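Local coordinates for uncharacterized conserved (Bdellovibrio bacteriovorus, PDB 7O21), which probably acts as an LD-carboxypeptidase of the YkuD family that edits cell-wall peptidoglycan and thereby helps to generate the curved shape of the predatory cell, at residues S54-N59 against I63-E68; K87-I92 against T116-L121; V142-G147 against V153-V158; L266-Y269 against H274-Y277; Y283-G288 against K292-E297. All coordinates share one frame; numbering follows the deposited sequence.

Contact 1 (S54-N59 against I63-E68); sequences SVFERN and IQKITE
Glu57 N donates to Gln64 O at 2.8 Å, the shortest of four backbone bonds that knit 54-59 to 63-68 as an antiparallel beta hairpin of the YkuD-type catalytic domain. Between Val55 and Phe56 the pairing slips by one residue: Val55 N still reaches Thr67 O, but Val55 O is taken by Ile66 N at 2.9 Å, almost straight at 173°. This beta bulge leaves Ile66 as the extra residue. Its CG1 lies between the backbone N and the carbonyl carbon (chi1 60°), which carries CD1 to within 3.6 Å of Val55 CG1. Beside that pair, Val55 and Thr67 run side by side and bring their CG2 methyls together at 3.5 Å.

On the side of the hairpin that bears Ser54, Phe56 and Lys65, the aliphatic part of Lys65 crosses a face of the Phe56 ring. Lys65 CB stands 4.0 Å from the ring centroid in a CH-pi contact, and the bend at chi3 (-84°) returns CE to the ring near CZ. Ile63 CD1 approaches the same ring obliquely, while Leu45 of strand 42-47 and Leu30 also pack on Phe56. Having passed the ring, Lys65 NZ is hydrogen-bonded to Tyr181 OH and closes a salt bridge with Glu68 OE1 at 2.6 Å, met nearly end-on to the carboxylate C-O bond.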
# COMPACT_ATOMS: atom_id res chain seq x y z
N SER A 54 -3.62 -0.04 -25.60
CA SER A 54 -4.19 -1.28 -26.10
C SER A 54 -4.60 -2.17 -24.93
O SER A 54 -4.05 -2.08 -23.83
CB SER A 54 -3.18 -2.07 -26.94
OG SER A 54 -2.59 -1.27 -27.94
N VAL A 55 -5.60 -3.01 -25.18
CA VAL A 55 -6.02 -4.03 -24.23
C VAL A 55 -5.64 -5.39 -24.79
O VAL A 55 -6.00 -5.71 -25.93
CB VAL A 55 -7.52 -3.96 -23.93
CG1 VAL A 55 -7.89 -4.98 -22.87
CG2 VAL A 55 -7.90 -2.56 -23.48
N PHE A 56 -4.91 -6.18 -24.02
CA PHE A 56 -4.59 -7.55 -24.38
C PHE A 56 -5.32 -8.51 -23.45
O PHE A 56 -5.56 -8.19 -22.27
CB PHE A 56 -3.08 -7.80 -24.29
CG PHE A 56 -2.32 -7.19 -25.43
CD1 PHE A 56 -1.98 -5.84 -25.41
CD2 PHE A 56 -1.97 -7.95 -26.54
CE1 PHE A 56 -1.29 -5.27 -26.46
CE2 PHE A 56 -1.29 -7.37 -27.61
CZ PHE A 56 -0.94 -6.03 -27.55
N GLU A 57 -5.68 -9.67 -23.98
CA GLU A 57 -6.35 -10.71 -23.22
C GLU A 57 -5.57 -12.01 -23.32
O GLU A 57 -4.94 -12.31 -24.35
CB GLU A 57 -7.82 -10.93 -23.69
CG GLU A 57 -8.60 -11.88 -22.77
CD GLU A 57 -10.05 -12.10 -23.19
OE1 GLU A 57 -10.44 -11.64 -24.28
OE2 GLU A 57 -10.78 -12.74 -22.40
N ARG A 58 -5.62 -12.79 -22.25
CA ARG A 58 -5.01 -14.11 -22.24
C ARG A 58 -5.73 -15.03 -23.22
O ARG A 58 -6.96 -15.06 -23.28
CB ARG A 58 -5.11 -14.70 -20.84
CG ARG A 58 -4.36 -16.01 -20.69
CD ARG A 58 -4.72 -16.73 -19.40
NE ARG A 58 -6.15 -17.03 -19.33
CZ ARG A 58 -6.99 -16.56 -18.40
NH1 ARG A 58 -6.56 -15.78 -17.42
NH2 ARG A 58 -8.28 -16.88 -18.45
N ASN A 59 -4.95 -15.78 -23.97
CA ASN A 59 -5.47 -16.84 -24.85
C ASN A 59 -4.57 -18.04 -24.59
O ASN A 59 -3.62 -18.29 -25.33
CB ASN A 59 -5.44 -16.38 -26.30
CG ASN A 59 -5.81 -17.47 -27.27
OD1 ASN A 59 -6.53 -18.40 -26.93
ND2 ASN A 59 -5.32 -17.35 -28.50
N ILE A 63 -1.17 -14.33 -26.05
CA ILE A 63 -1.86 -13.09 -25.76
C ILE A 63 -2.51 -12.61 -27.05
O ILE A 63 -2.02 -12.89 -28.15
CB ILE A 63 -0.92 -12.01 -25.18
CG1 ILE A 63 0.11 -11.57 -26.24
CG2 ILE A 63 -0.26 -12.51 -23.90
CD1 ILE A 63 1.01 -10.43 -25.79
N GLN A 64 -3.60 -11.86 -26.93
CA GLN A 64 -4.33 -11.38 -28.09
C GLN A 64 -4.76 -9.95 -27.84
O GLN A 64 -5.35 -9.66 -26.80
CB GLN A 64 -5.56 -12.26 -28.32
CG GLN A 64 -6.33 -11.96 -29.59
CD GLN A 64 -7.44 -12.96 -29.84
OE1 GLN A 64 -7.58 -13.94 -29.12
NE2 GLN A 64 -8.23 -12.72 -30.88
N LYS A 65 -4.48 -9.05 -28.78
CA LYS A 65 -4.94 -7.68 -28.67
C LYS A 65 -6.42 -7.64 -29.02
O LYS A 65 -6.83 -8.14 -30.07
CB LYS A 65 -4.15 -6.76 -29.59
CG LYS A 65 -4.48 -5.28 -29.42
CD LYS A 65 -3.75 -4.40 -30.43
CE LYS A 65 -2.33 -4.07 -29.97
NZ LYS A 65 -1.61 -3.12 -30.88
N ILE A 66 -7.23 -7.05 -28.15
CA ILE A 66 -8.66 -7.00 -28.37
C ILE A 66 -9.16 -5.62 -28.75
O ILE A 66 -10.16 -5.52 -29.46
CB ILE A 66 -9.48 -7.58 -27.20
CG1 ILE A 66 -9.21 -6.79 -25.94
CG2 ILE A 66 -9.18 -9.07 -27.01
CD1 ILE A 66 -10.03 -7.25 -24.75
N THR A 67 -8.50 -4.55 -28.32
CA THR A 67 -8.90 -3.20 -28.71
C THR A 67 -7.73 -2.24 -28.51
O THR A 67 -6.70 -2.59 -27.93
CB THR A 67 -10.14 -2.76 -27.92
OG1 THR A 67 -10.73 -1.61 -28.56
CG2 THR A 67 -9.77 -2.41 -26.49
N GLU A 68 -7.90 -1.02 -29.03
CA GLU A 68 -6.85 -0.02 -29.02
C GLU A 68 -7.49 1.36 -29.19
O GLU A 68 -8.44 1.52 -29.97
CB GLU A 68 -5.88 -0.27 -30.18
CG GLU A 68 -4.69 0.66 -30.21
CD GLU A 68 -3.60 0.15 -31.14
OE1 GLU A 68 -3.12 -0.98 -30.94
OE2 GLU A 68 -3.24 0.88 -32.08

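Contact 2 (K87-I92 against T116-L121)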
# COMPACT_ATOMS: atom_id res chain seq x y z
N LYS A 87 10.96 14.05 -19.31
CA LYS A 87 10.45 12.70 -19.42
C LYS A 87 9.57 12.36 -18.22
O LYS A 87 9.58 13.04 -17.20
CB LYS A 87 11.60 11.70 -19.57
CG LYS A 87 12.52 12.00 -20.75
CD LYS A 87 13.59 10.94 -20.93
CE LYS A 87 12.99 9.64 -21.45
NZ LYS A 87 14.02 8.64 -21.82
N THR A 88 8.80 11.29 -18.37
CA THR A 88 7.82 10.85 -17.39
C THR A 88 8.09 9.40 -17.03
O THR A 88 8.71 8.66 -17.81
CB THR A 88 6.41 10.97 -17.98
OG1 THR A 88 6.40 10.42 -19.30
CG2 THR A 88 5.99 12.44 -18.06
N PRO A 89 7.63 8.94 -15.87
CA PRO A 89 7.93 7.56 -15.46
C PRO A 89 7.38 6.53 -16.43
O PRO A 89 6.32 6.70 -17.04
CB PRO A 89 7.26 7.44 -14.09
CG PRO A 89 7.20 8.85 -13.58
CD PRO A 89 6.97 9.70 -14.80
N GLU A 90 8.12 5.44 -16.57
CA GLU A 90 7.67 4.26 -17.29
C GLU A 90 7.86 3.06 -16.38
O GLU A 90 8.77 3.05 -15.53
CB GLU A 90 8.38 4.08 -18.64
CG GLU A 90 9.86 3.77 -18.55
CD GLU A 90 10.52 3.59 -19.92
OE1 GLU A 90 9.84 3.12 -20.86
OE2 GLU A 90 11.72 3.90 -20.05
N GLY A 91 7.01 2.06 -16.53
CA GLY A 91 7.15 0.89 -15.69
C GLY A 91 5.96 -0.04 -15.78
O GLY A 91 5.11 0.07 -16.67
N ILE A 92 5.94 -0.97 -14.83
CA ILE A 92 5.06 -2.12 -14.83
C ILE A 92 4.18 -1.97 -13.59
O ILE A 92 4.65 -2.21 -12.47
CB ILE A 92 5.86 -3.43 -14.77
CG1 ILE A 92 6.87 -3.53 -15.92
CG2 ILE A 92 4.93 -4.63 -14.78
CD1 ILE A 92 7.96 -4.59 -15.69
N THR A 116 -2.89 3.90 -9.65
CA THR A 116 -1.90 2.83 -9.81
C THR A 116 -1.15 2.60 -8.50
O THR A 116 -1.35 3.29 -7.49
CB THR A 116 -0.90 3.16 -10.91
OG1 THR A 116 -0.01 4.20 -10.46
CG2 THR A 116 -1.59 3.56 -12.23
N ASN A 117 -0.26 1.60 -8.53
CA ASN A 117 0.65 1.35 -7.42
C ASN A 117 1.98 2.08 -7.59
O ASN A 117 2.94 1.75 -6.89
CB ASN A 117 0.87 -0.16 -7.23
CG ASN A 117 1.59 -0.79 -8.41
OD1 ASN A 117 1.35 -0.45 -9.55
ND2 ASN A 117 2.51 -1.72 -8.12
N TYR A 118 2.07 3.05 -8.49
CA TYR A 118 3.29 3.84 -8.57
C TYR A 118 3.50 4.60 -7.26
O TYR A 118 2.56 5.23 -6.76
CB TYR A 118 3.24 4.85 -9.72
CG TYR A 118 4.46 5.74 -9.73
CD1 TYR A 118 5.60 5.37 -10.43
CD2 TYR A 118 4.49 6.94 -9.02
CE1 TYR A 118 6.74 6.17 -10.43
CE2 TYR A 118 5.62 7.74 -9.02
CZ TYR A 118 6.74 7.35 -9.73
OH TYR A 118 7.88 8.13 -9.74
N PRO A 119 4.72 4.61 -6.71
CA PRO A 119 5.93 3.95 -7.20
C PRO A 119 5.98 2.48 -6.77
O PRO A 119 5.66 2.17 -5.62
CB PRO A 119 7.05 4.75 -6.52
CG PRO A 119 6.43 5.18 -5.21
CD PRO A 119 5.00 5.49 -5.56
N ASN A 120 6.35 1.59 -7.69
CA ASN A 120 6.44 0.17 -7.37
C ASN A 120 7.81 -0.14 -6.75
O ASN A 120 8.63 0.75 -6.50
CB ASN A 120 6.10 -0.70 -8.58
CG ASN A 120 7.15 -0.65 -9.67
OD1 ASN A 120 8.30 -0.25 -9.46
ND2 ASN A 120 6.77 -1.08 -10.85
N LEU A 121 8.08 -1.42 -6.52
CA LEU A 121 9.32 -1.78 -5.83
C LEU A 121 10.55 -1.45 -6.65
O LEU A 121 11.60 -1.13 -6.08
CB LEU A 121 9.29 -3.25 -5.43
CG LEU A 121 8.42 -3.66 -4.23
CD1 LEU A 121 8.60 -5.14 -3.91
CD2 LEU A 121 8.70 -2.79 -3.00
O HOH W 1 8.37 -0.92 -13.23
O HOH W 2 4.00 -3.28 -10.02
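Asn120 reaches from the loop 116-121 to the start of strand 91-99, and its amide makes the direct polar link to Ile92. From CB the chain turns to CG between the backbone N and the carbonyl carbon (chi1 70°), bringing the amide up to Ile92. Its two ends then part company. OD1 accepts from Asp123 N and so caps the first turn of helix 121-126, with Asn120 as N-cap. ND2 donates to Ile92 O at 2.9 Å; the acceptor lies in the amide plane, yet the nitrogen sits above the plane of the carbonyl and the bond is bent to 139°.

Two waters widen this link. One accepts from both Asn120 ND2 and Ile92 N, and the other donates to Ile92 O at 2.8 Å while accepting from Asn117 ND2. Toward the 87-89 end, Pro89 CB meets Tyr118 CE1 at 3.9 Å, the two side chains crossing at about a right angle; Tyr118 OH is hydrogen-bonded to Gly130 N. Pro89 lies about 9 Å, side chain to side chain, from Cys151, the predicted nucleophile. One amide thus satisfies the backbone of a strand and of a helix start at once, and its two ends have opposite roles: the NH2 serves Ile92 O and water, the oxygen the helix.

Contact 3 (V142-G147 against V153-V158); sequences VPLTRG and VVRNDV
Arg155 grips a single backbone oxygen, Val142 O, with both terminal nitrogens: NH1 at 2.9 Å and NH2 at 3.0 Å. The oxygen lies close to the guanidinium plane, so the fork meets it end-on, although each bond is bent (149° and 144°). NH2 approaches nearly in line with the carbonyl bond, whereas NH1 is tilted from the carbonyl plane.

Across the guanidinium lies Leu144. Its CD2 methyl sits over the centre of one face, 3.6 Å above the plane, while the same methyl touches Val153 CG1 at 3.8 Å. CD1, the other branch, turns to Val153 O. A bend at chi2 (-68°) folds the arginine back toward the 142-147 loop rather than letting it run on from the backbone.

The next shell fixes the two backbones. Residues 144-146 form a short 3-10 turn, with Arg146 N bonded to Pro143 O and Gly147 N to Leu144 O. Both methyls of Val153 also lie against Leu144 O, CG2 at 3.4 Å. On the other segment, Arg155 occupies the N-cap position of helix 156-163, and Val153 is tied by backbone hydrogen bonds to Asp72 of strand 62-73. The Val153 side chain is about 4 Å from those of both His136 and Cys151, the predicted catalytic pair of the L,D-transpeptidase-type domain. A cationic group that spends two N-H donors on one neutral carbonyl, with a methyl over its face, would probably polarise that carbonyl while joining the loop to the helix start beside the predicted site.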
# COMPACT_ATOMS: atom_id res chain seq x y z
N VAL A 142 -10.41 19.81 -24.23
CA VAL A 142 -8.98 20.10 -24.00
C VAL A 142 -8.08 18.94 -24.45
O VAL A 142 -8.50 17.84 -24.52
CB VAL A 142 -8.73 20.47 -22.54
CG1 VAL A 142 -9.64 21.59 -22.08
CG2 VAL A 142 -8.92 19.28 -21.65
N PRO A 143 -6.81 19.22 -24.72
CA PRO A 143 -5.89 18.19 -25.13
C PRO A 143 -5.63 17.20 -23.99
O PRO A 143 -5.65 17.55 -22.90
CB PRO A 143 -4.57 18.93 -25.38
CG PRO A 143 -4.87 20.38 -25.25
CD PRO A 143 -6.21 20.52 -24.56
N LEU A 144 -5.36 15.97 -24.37
CA LEU A 144 -5.00 14.94 -23.40
C LEU A 144 -3.79 15.33 -22.57
O LEU A 144 -3.69 14.96 -21.40
CB LEU A 144 -4.77 13.62 -24.14
CG LEU A 144 -5.96 13.02 -24.87
CD1 LEU A 144 -5.56 11.69 -25.50
CD2 LEU A 144 -7.15 12.83 -23.92
N THR A 145 -2.86 16.11 -23.15
CA THR A 145 -1.64 16.50 -22.46
C THR A 145 -1.87 17.54 -21.38
O THR A 145 -0.92 17.88 -20.66
CB THR A 145 -0.61 17.00 -23.48
OG1 THR A 145 -1.27 17.88 -24.40
CG2 THR A 145 -0.03 15.84 -24.26
N ARG A 146 -3.09 18.04 -21.22
CA ARG A 146 -3.34 18.89 -20.07
C ARG A 146 -3.31 18.13 -18.74
O ARG A 146 -3.28 18.76 -17.69
CB ARG A 146 -4.64 19.67 -20.22
CG ARG A 146 -4.72 20.86 -19.28
CD ARG A 146 -5.90 21.74 -19.60
NE ARG A 146 -5.74 22.49 -20.85
CZ ARG A 146 -6.54 23.48 -21.22
NH1 ARG A 146 -7.55 23.83 -20.43
NH2 ARG A 146 -6.35 24.12 -22.36
N GLY A 147 -3.28 16.80 -18.77
CA GLY A 147 -3.17 16.03 -17.55
C GLY A 147 -1.90 16.34 -16.79
O GLY A 147 -0.93 16.90 -17.30
N VAL A 153 -3.71 9.65 -20.05
CA VAL A 153 -4.96 10.35 -20.27
C VAL A 153 -5.60 9.86 -21.56
O VAL A 153 -4.93 9.73 -22.59
CB VAL A 153 -4.73 11.87 -20.33
CG1 VAL A 153 -6.08 12.64 -20.33
CG2 VAL A 153 -3.83 12.33 -19.19
N VAL A 154 -6.91 9.60 -21.49
CA VAL A 154 -7.72 9.17 -22.61
C VAL A 154 -9.00 10.00 -22.63
O VAL A 154 -9.32 10.74 -21.69
CB VAL A 154 -8.06 7.66 -22.53
CG1 VAL A 154 -6.79 6.82 -22.58
CG2 VAL A 154 -8.83 7.36 -21.25
N ARG A 155 -9.76 9.83 -23.67
CA ARG A 155 -11.06 10.53 -23.80
C ARG A 155 -12.11 9.89 -22.87
O ARG A 155 -11.96 8.78 -22.45
CB ARG A 155 -11.48 10.55 -25.27
CG ARG A 155 -10.59 11.40 -26.16
CD ARG A 155 -10.73 12.86 -25.82
NE ARG A 155 -9.69 13.69 -26.37
CZ ARG A 155 -9.43 14.88 -25.89
NH1 ARG A 155 -8.46 15.61 -26.39
NH2 ARG A 155 -10.11 15.34 -24.88
N ASN A 156 -13.16 10.63 -22.61
CA ASN A 156 -14.24 10.17 -21.69
C ASN A 156 -14.90 8.89 -22.21
O ASN A 156 -15.20 8.06 -21.44
CB ASN A 156 -15.30 11.26 -21.53
CG ASN A 156 -14.81 12.39 -20.66
OD1 ASN A 156 -14.34 12.13 -19.57
ND2 ASN A 156 -14.90 13.60 -21.14
N ASP A 157 -15.13 8.80 -23.51
CA ASP A 157 -15.76 7.59 -24.09
C ASP A 157 -14.82 6.40 -23.89
O ASP A 157 -15.29 5.36 -23.59
CB ASP A 157 -16.19 7.82 -25.54
CG ASP A 157 -15.08 8.01 -26.56
OD1 ASP A 157 -14.08 8.56 -26.22
OD2 ASP A 157 -15.28 7.64 -27.69
N VAL A 158 -13.53 6.65 -24.02
CA VAL A 158 -12.56 5.57 -23.89
C VAL A 158 -12.48 5.08 -22.45
O VAL A 158 -12.45 3.87 -22.20
CB VAL A 158 -11.20 6.04 -24.41
CG1 VAL A 158 -10.12 5.01 -24.08
CG2 VAL A 158 -11.27 6.27 -25.92

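Contact 4 (L266-Y269 against H274-Y277)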
# COMPACT_ATOMS: atom_id res chain seq x y z
N LEU A 266 0.25 -17.83 -8.94
CA LEU A 266 -0.32 -18.49 -7.76
C LEU A 266 0.55 -19.70 -7.42
O LEU A 266 0.74 -20.59 -8.25
CB LEU A 266 -1.77 -18.91 -8.03
CG LEU A 266 -2.53 -19.45 -6.82
CD1 LEU A 266 -2.69 -18.38 -5.75
CD2 LEU A 266 -3.91 -19.94 -7.24
N GLN A 267 1.10 -19.70 -6.21
CA GLN A 267 2.10 -20.67 -5.80
C GLN A 267 1.52 -21.61 -4.74
O GLN A 267 0.94 -21.15 -3.76
CB GLN A 267 3.30 -19.94 -5.21
CG GLN A 267 4.34 -20.82 -4.53
CD GLN A 267 5.36 -20.00 -3.76
OE1 GLN A 267 6.23 -19.37 -4.36
NE2 GLN A 267 5.22 -19.95 -2.45
N ARG A 268 1.71 -22.90 -4.94
CA ARG A 268 1.40 -23.91 -3.94
C ARG A 268 2.72 -24.44 -3.39
O ARG A 268 3.56 -24.92 -4.16
CB ARG A 268 0.58 -25.04 -4.55
CG ARG A 268 0.12 -26.07 -3.53
CD ARG A 268 -0.54 -27.25 -4.23
NE ARG A 268 -1.15 -28.18 -3.28
CZ ARG A 268 -0.52 -29.19 -2.71
NH1 ARG A 268 0.76 -29.42 -3.00
NH2 ARG A 268 -1.16 -29.99 -1.86
N TYR A 269 2.90 -24.33 -2.08
CA TYR A 269 4.09 -24.82 -1.39
C TYR A 269 3.67 -25.93 -0.44
O TYR A 269 2.75 -25.76 0.36
CB TYR A 269 4.71 -23.69 -0.55
CG TYR A 269 5.99 -24.09 0.14
CD1 TYR A 269 5.98 -24.64 1.41
CD2 TYR A 269 7.22 -23.90 -0.48
CE1 TYR A 269 7.16 -25.01 2.04
CE2 TYR A 269 8.39 -24.25 0.13
CZ TYR A 269 8.35 -24.82 1.38
OH TYR A 269 9.54 -25.15 1.98
N HIS A 274 3.07 -28.63 6.29
CA HIS A 274 1.95 -27.80 5.85
C HIS A 274 1.94 -27.63 4.34
O HIS A 274 2.94 -27.86 3.64
CB HIS A 274 1.89 -26.42 6.53
CG HIS A 274 3.10 -26.05 7.33
ND1 HIS A 274 4.36 -25.92 6.77
CD2 HIS A 274 3.24 -25.74 8.64
CE1 HIS A 274 5.22 -25.57 7.71
NE2 HIS A 274 4.57 -25.45 8.85
N VAL A 275 0.77 -27.22 3.85
CA VAL A 275 0.56 -26.79 2.47
C VAL A 275 0.02 -25.37 2.55
O VAL A 275 -0.85 -25.07 3.38
CB VAL A 275 -0.46 -27.69 1.74
CG1 VAL A 275 -0.75 -27.14 0.35
CG2 VAL A 275 0.06 -29.12 1.66
N ASP A 276 0.53 -24.49 1.71
CA ASP A 276 -0.07 -23.17 1.60
C ASP A 276 -0.13 -22.73 0.14
O ASP A 276 0.64 -23.17 -0.71
CB ASP A 276 0.60 -22.10 2.50
CG ASP A 276 2.08 -21.95 2.23
OD1 ASP A 276 2.45 -21.53 1.11
OD2 ASP A 276 2.87 -22.22 3.15
N TYR A 277 -1.11 -21.86 -0.13
CA TYR A 277 -1.30 -21.22 -1.42
C TYR A 277 -1.15 -19.72 -1.23
O TYR A 277 -1.63 -19.16 -0.25
CB TYR A 277 -2.70 -21.53 -2.00
CG TYR A 277 -2.96 -22.99 -2.23
CD1 TYR A 277 -3.31 -23.83 -1.18
CD2 TYR A 277 -2.86 -23.55 -3.51
CE1 TYR A 277 -3.55 -25.17 -1.39
CE2 TYR A 277 -3.11 -24.89 -3.72
CZ TYR A 277 -3.45 -25.70 -2.65
OH TYR A 277 -3.69 -27.05 -2.84
O HOH W 3 2.54 -20.77 -1.46
O HOH W 4 -3.76 -29.21 -0.78
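Arg268 lays its aliphatic chain over one face of the Tyr277 ring, CG standing 3.9 Å from the ring centroid in a CH-pi contact. The two side chains run alongside each other in the same direction, and the arginine stays extended from CG to NE. Its NE consequently arrives at Tyr277 OH and donates to it at 2.8 Å, with the oxygen close to the guanidinium plane. That plane stands 74° from the ring. Val275 CG1 rests on one guanidinium face, offset toward the rim, and a water accepts from Arg268 NH2 at 2.9 Å while also bonding to Tyr277 OH. Arg268 NH1 has a salt bridge to Glu270.

On the opposite face of the sheet lie the side chains of Tyr269 and Asp276, an antiparallel hydrogen-bonded pair with Tyr269 N to Asp276 O at 2.9 Å and Asp276 N to Tyr269 O, also 2.9 Å. Asp276 CG stands between the backbone N and carbonyl carbon (chi1 57°), bringing OD1 beside Tyr269 CB at 3.5 Å. OD1 also makes a salt bridge to Lys103 of the second subunit, so this end of the hairpin reaches the dimer contact. Strands 260-270 and 275-287 occupy adjoining places in the antiparallel sheet of the NTF2-like domain, flanked by strands 246-257 and 290-300, whose Trp298 packs against Gln267 and Asp276.

Contact 5 (Y283-G288 against K292-E297); sequences YALKSG and KIIREE
The Tyr283 ring has Arg295 O at its edge, near the ring plane, and Phe122 of helix 121-126 meets it in an edge-to-face stack. Arg295 CB lies 3.8 Å from Tyr283 CD1, its side chain crossing the tyrosine at about a right angle. Because the tyrosine CG is anti to its carbonyl carbon (chi1 -61°), the ring is set with its edge at Arg295 O and CD1 against Arg295 CB. Glu297, modelled in two conformations, brings its carboxylate near Tyr283 OH in one of them.

Tyr283 O takes two backbone donors, Ile294 N at 2.9 Å and Arg295 N at 3.3 Å, while Tyr283 N gives its proton to Arg295 O; the register shifts by one residue between Tyr283 and Ala284. Within this bulge the arginine folds back at chi2 and donates from Arg295 NH2 to Ile294 O at 2.8 Å. Beyond the shift, Leu285 and Lys292 exchange a pair of backbone bonds, and Leu285 CD1 packs on Ile294 CD1 at 3.9 Å. Ser287 CB adds a contact with Lys292 CG at 3.6 Å. Ile294 and Arg295 together facing Tyr283 define a classic beta bulge, here within the hairpin of strands 275-287 and 290-300 in the antiparallel sheet of the NTF2-like domain.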
# COMPACT_ATOMS: atom_id res chain seq x y z
N TYR A 283 10.50 -9.88 -8.50
CA TYR A 283 11.05 -8.70 -9.17
C TYR A 283 12.51 -8.99 -9.42
O TYR A 283 13.25 -9.33 -8.49
CB TYR A 283 10.96 -7.48 -8.25
CG TYR A 283 9.57 -7.08 -7.82
CD1 TYR A 283 8.88 -7.79 -6.85
CD2 TYR A 283 8.95 -5.97 -8.39
CE1 TYR A 283 7.61 -7.41 -6.45
CE2 TYR A 283 7.67 -5.59 -8.00
CZ TYR A 283 7.02 -6.31 -7.04
OH TYR A 283 5.75 -5.92 -6.64
N ALA A 284 12.94 -8.89 -10.68
CA ALA A 284 14.32 -9.21 -11.04
C ALA A 284 14.87 -8.14 -11.97
O ALA A 284 14.12 -7.40 -12.61
CB ALA A 284 14.46 -10.61 -11.66
N LEU A 285 16.20 -8.05 -12.02
CA LEU A 285 16.89 -7.12 -12.90
C LEU A 285 17.90 -7.88 -13.73
O LEU A 285 18.47 -8.88 -13.28
CB LEU A 285 17.62 -6.01 -12.11
CG LEU A 285 16.72 -5.05 -11.32
CD1 LEU A 285 17.58 -4.12 -10.46
CD2 LEU A 285 15.78 -4.26 -12.25
N LYS A 286 18.14 -7.38 -14.95
CA LYS A 286 19.15 -7.96 -15.82
C LYS A 286 20.50 -8.03 -15.13
O LYS A 286 20.92 -7.10 -14.44
CB LYS A 286 19.30 -7.10 -17.08
CG LYS A 286 18.21 -7.31 -18.10
CD LYS A 286 18.62 -6.69 -19.44
CE LYS A 286 17.59 -6.97 -20.53
NZ LYS A 286 17.78 -8.33 -21.12
N SER A 287 21.18 -9.15 -15.35
CA SER A 287 22.54 -9.40 -14.87
C SER A 287 23.24 -10.14 -15.99
O SER A 287 22.96 -11.32 -16.21
CB SER A 287 22.51 -10.27 -13.62
OG SER A 287 23.83 -10.48 -13.13
N GLY A 288 24.12 -9.45 -16.71
CA GLY A 288 24.77 -10.07 -17.85
C GLY A 288 23.73 -10.55 -18.84
O GLY A 288 22.90 -9.78 -19.33
N LYS A 292 18.72 -11.52 -12.03
CA LYS A 292 18.84 -11.79 -10.60
C LYS A 292 17.68 -11.16 -9.84
O LYS A 292 17.35 -9.99 -10.05
CB LYS A 292 20.18 -11.32 -10.03
CG LYS A 292 21.35 -12.07 -10.67
CD LYS A 292 22.49 -12.27 -9.70
CE LYS A 292 23.57 -13.13 -10.34
NZ LYS A 292 23.80 -14.38 -9.57
N ILE A 293 17.09 -11.96 -8.94
CA ILE A 293 15.95 -11.53 -8.14
C ILE A 293 16.39 -10.51 -7.09
O ILE A 293 17.34 -10.76 -6.32
CB ILE A 293 15.28 -12.75 -7.50
CG1 ILE A 293 14.74 -13.71 -8.57
CG2 ILE A 293 14.20 -12.33 -6.55
CD1 ILE A 293 14.31 -15.07 -8.00
N ILE A 294 15.73 -9.35 -7.08
CA ILE A 294 15.99 -8.30 -6.10
C ILE A 294 14.93 -8.24 -5.01
O ILE A 294 15.19 -7.72 -3.93
CB ILE A 294 16.16 -6.93 -6.78
CG1 ILE A 294 14.92 -6.57 -7.60
CG2 ILE A 294 17.41 -6.94 -7.65
CD1 ILE A 294 14.81 -5.07 -7.84
N ARG A 295 13.72 -8.71 -5.30
CA ARG A 295 12.64 -8.69 -4.32
C ARG A 295 11.73 -9.87 -4.61
O ARG A 295 11.56 -10.26 -5.76
CB ARG A 295 11.80 -7.40 -4.41
CG ARG A 295 12.55 -6.07 -4.41
CD ARG A 295 12.99 -5.66 -3.00
NE ARG A 295 13.62 -4.34 -2.96
CZ ARG A 295 14.93 -4.12 -3.04
NH1 ARG A 295 15.38 -2.87 -2.99
NH2 ARG A 295 15.79 -5.12 -3.20
N GLU A 296 11.17 -10.46 -3.56
CA GLU A 296 10.25 -11.59 -3.72
C GLU A 296 9.16 -11.45 -2.66
O GLU A 296 9.47 -11.39 -1.47
CB GLU A 296 11.00 -12.91 -3.57
CG GLU A 296 10.14 -14.16 -3.78
CD GLU A 296 10.94 -15.43 -3.89
OE1 GLU A 296 12.16 -15.33 -4.17
OE2 GLU A 296 10.39 -16.54 -3.72
N GLU A 297 7.90 -11.39 -3.10
CA GLU A 297 6.77 -11.16 -2.22
C GLU A 297 5.83 -12.36 -2.23
O GLU A 297 5.73 -13.08 -3.23
CB GLU A 297 5.97 -9.92 -2.65
CG GLU A 297 6.74 -8.61 -2.59
CD GLU A 297 5.91 -7.41 -3.06
OE1 GLU A 297 5.18 -7.52 -4.07
OE2 GLU A 297 5.99 -6.35 -2.40

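Overall arrangement
The five contacts follow one another in series along the chain, three in the YkuD-type catalytic domain and two in the NTF2-like domain. Contacts 1 and 2 reach the same mixed sheet, with centres 22 Å apart; contact 3, 20 Å from contact 2 between centres, lies beside the predicted active site. Contacts 4 and 5 share strand 275-287 in the antiparallel sheet, their centres about 22 Å apart. One place where the domains meet is Leu121, just after the N-cap of contact 2, which packs its CD1 on Tyr283 and Arg295 of contact 5. Within this chain contacts 3 and 4 are farthest apart, about 43 Å between centres, yet contact 4 reaches Lys103 in the catalytic domain of the second subunit.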